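Local coordinates for protein SxtG (Microseira wollei, PDB 6U1R) that probably transfers an amidino group to a biosynthetic intermediate, as an amidinotransferase of the saxitoxin pathway, at residues S355-S358 with Y359-F362. Sequence-based numbering, arbitrary orientation.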
ATOM      1  N   SER A 355      -3.324   8.722 -34.890  1.00 17.73           N
ATOM      2  CA  SER A 355      -3.513  10.096 -34.428  1.00 19.38           C
ATOM      3  C   SER A 355      -3.876  10.092 -32.946  1.00 17.93           C
ATOM      4  O   SER A 355      -4.780   9.361 -32.520  1.00 18.42           O
ATOM      5  CB  SER A 355      -4.614  10.809 -35.220  1.00 21.70           C
ATOM      6  OG  SER A 355      -4.289  10.893 -36.597  1.00 27.90           O
ATOM      7  N   PHE A 356      -3.169  10.905 -32.157  1.00 17.70           N
ATOM      8  CA  PHE A 356      -3.284  10.813 -30.705  1.00 15.15           C
ATOM      9  C   PHE A 356      -2.876  12.092 -29.980  1.00 16.95           C
ATOM     10  O   PHE A 356      -2.792  12.088 -28.748  1.00 17.36           O
ATOM     11  CB  PHE A 356      -2.445   9.627 -30.200  1.00 15.91           C
ATOM     12  CG  PHE A 356      -3.014   8.946 -28.965  1.00 15.24           C
ATOM     13  CD1 PHE A 356      -4.287   8.405 -28.981  1.00 16.81           C
ATOM     14  CD2 PHE A 356      -2.272   8.836 -27.799  1.00 14.55           C
ATOM     15  CE1 PHE A 356      -4.811   7.758 -27.864  1.00 15.60           C
ATOM     16  CE2 PHE A 356      -2.783   8.193 -26.679  1.00 15.31           C
ATOM     17  CZ  PHE A 356      -4.069   7.659 -26.716  1.00 15.45           C
ATOM     18  N   GLU A 357      -2.633  13.197 -30.705  1.00 16.60           N
ATOM     19  CA  GLU A 357      -2.250  14.433 -30.017  1.00 17.02           C
ATOM     20  C   GLU A 357      -3.348  14.986 -29.118  1.00 18.19           C
ATOM     21  O   GLU A 357      -3.036  15.764 -28.203  1.00 17.87           O
ATOM     22  CB  GLU A 357      -1.840  15.524 -31.002  1.00 17.93           C
ATOM     23  CG  GLU A 357      -0.562  15.206 -31.729  1.00 19.33           C
ATOM     24  CD  GLU A 357       0.080  16.427 -32.343  1.00 22.20           C
ATOM     25  OE1 GLU A 357      -0.654  17.373 -32.739  1.00 22.86           O
ATOM     26  OE2 GLU A 357       1.328  16.437 -32.417  1.00 20.58           O
ATOM     27  N   SER A 358      -4.617  14.596 -29.340  1.00 18.13           N
ATOM     28  CA  SER A 358      -5.700  15.027 -28.457  1.00 18.61           C
ATOM     29  C   SER A 358      -5.588  14.421 -27.072  1.00 19.00           C
ATOM     30  O   SER A 358      -6.259  14.896 -26.151  1.00 19.54           O
ATOM     31  CB  SER A 358      -7.070  14.655 -29.031  1.00 22.54           C
ATOM     32  OG  SER A 358      -7.331  15.403 -30.212  1.00 29.75           O
ATOM     33  N   TYR A 359      -4.788  13.372 -26.916  1.00 16.44           N
ATOM     34  CA  TYR A 359      -4.541  12.782 -25.611  1.00 16.39           C
ATOM     35  C   TYR A 359      -3.487  13.541 -24.821  1.00 16.49           C
ATOM     36  O   TYR A 359      -3.490  13.478 -23.588  1.00 15.59           O
ATOM     37  CB  TYR A 359      -4.115  11.324 -25.792  1.00 16.13           C
ATOM     38  CG  TYR A 359      -4.598  10.390 -24.697  1.00 15.16           C
ATOM     39  CD1 TYR A 359      -5.874   9.825 -24.750  1.00 13.76           C
ATOM     40  CD2 TYR A 359      -3.768  10.033 -23.636  1.00 15.94           C
ATOM     41  CE1 TYR A 359      -6.323   8.954 -23.765  1.00 15.82           C
ATOM     42  CE2 TYR A 359      -4.215   9.163 -22.642  1.00 14.97           C
ATOM     43  CZ  TYR A 359      -5.487   8.633 -22.708  1.00 15.78           C
ATOM     44  OH  TYR A 359      -5.928   7.762 -21.739  1.00 16.60           O
ATOM     45  N   TYR A 360      -2.602  14.278 -25.498  1.00 15.16           N
ATOM     46  CA  TYR A 360      -1.476  14.904 -24.809  1.00 16.98           C
ATOM     47  C   TYR A 360      -1.888  15.833 -23.666  1.00 16.54           C
ATOM     48  O   TYR A 360      -1.147  15.893 -22.668  1.00 15.92           O
ATOM     49  CB  TYR A 360      -0.618  15.683 -25.810  1.00 17.04           C
ATOM     50  CG  TYR A 360       0.117  14.864 -26.863  1.00 15.61           C
ATOM     51  CD1 TYR A 360       0.081  13.474 -26.884  1.00 15.23           C
ATOM     52  CD2 TYR A 360       0.858  15.507 -27.840  1.00 17.26           C
ATOM     53  CE1 TYR A 360       0.762  12.760 -27.862  1.00 15.95           C
ATOM     54  CE2 TYR A 360       1.535  14.809 -28.805  1.00 15.02           C
ATOM     55  CZ  TYR A 360       1.490  13.438 -28.810  1.00 15.51           C
ATOM     56  OH  TYR A 360       2.162  12.729 -29.767  1.00 16.34           O
ATOM     57  N   PRO A 361      -2.984  16.599 -23.750  1.00 18.62           N
ATOM     58  CA  PRO A 361      -3.352  17.466 -22.610  1.00 20.26           C
ATOM     59  C   PRO A 361      -3.706  16.682 -21.365  1.00 18.64           C
ATOM     60  O   PRO A 361      -3.749  17.263 -20.272  1.00 18.90           O
ATOM     61  CB  PRO A 361      -4.563  18.258 -23.123  1.00 22.07           C
ATOM     62  CG  PRO A 361      -4.622  18.045 -24.584  1.00 22.18           C
ATOM     63  CD  PRO A 361      -3.897  16.775 -24.891  1.00 18.77           C
ATOM     64  N   PHE A 362      -3.977  15.386 -21.494  1.00 16.30           N
ATOM     65  CA  PHE A 362      -4.201  14.512 -20.350  1.00 16.33           C
ATOM     66  C   PHE A 362      -2.906  13.897 -19.836  1.00 16.62           C
ATOM     67  O   PHE A 362      -2.954  12.978 -19.013  1.00 15.77           O
ATOM     68  CB  PHE A 362      -5.215  13.430 -20.724  1.00 16.54           C
ATOM     69  CG  PHE A 362      -6.534  13.995 -21.149  1.00 15.29           C
ATOM     70  CD1 PHE A 362      -6.727  14.390 -22.466  1.00 15.73           C
ATOM     71  CD2 PHE A 362      -7.563  14.179 -20.226  1.00 15.57           C
ATOM     72  CE1 PHE A 362      -7.937  14.949 -22.873  1.00 17.41           C
ATOM     73  CE2 PHE A 362      -8.777  14.732 -20.621  1.00 15.58           C
ATOM     74  CZ  PHE A 362      -8.964  15.130 -21.935  1.00 15.34           C
TER
HETATM   75  O   HOH W   1       2.632  14.077 -32.138  1.00 16.31           O
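Similar first torsions, chi1 -148° at Phe356 and -145° at Tyr359, let two rings three residues apart leave the same turn alongside each other, in the same general direction. They form an offset stack, with planes 13° apart and centroids separated by 4.6 Å. Phe356 CZ sits over the Tyr359 face, displaced toward its rim, 3.4 Å from Tyr359 CD1, while Tyr359 CB sits over the Phe356 face in a CH-pi contact. In the backbone, Tyr359 N donates to Phe356 O at 3.0 Å, and the next bond runs from Tyr360 N to Glu357 O (3.1 Å).

Tyr360 instead folds back, its ring centred over Glu357 CA, which lies 3.8 Å from the centroid and almost on the ring normal. Glu357 CG reaches Tyr360 CE2 at 3.6 Å. One water donates to Glu357 OE2 and accepts from Tyr360 OH; His306 also bonds OE2, which helps fix the carboxylate.

Phe366 stacks on Phe356, and Tyr359 OH bonds Ala133 O. Successive i to i+3 bonds characterise a 3-10 turn, here following strand 350-354, with the Tyr359 side chain about 6 Å from that of Cys368, the predicted amidino-cysteine nucleophile.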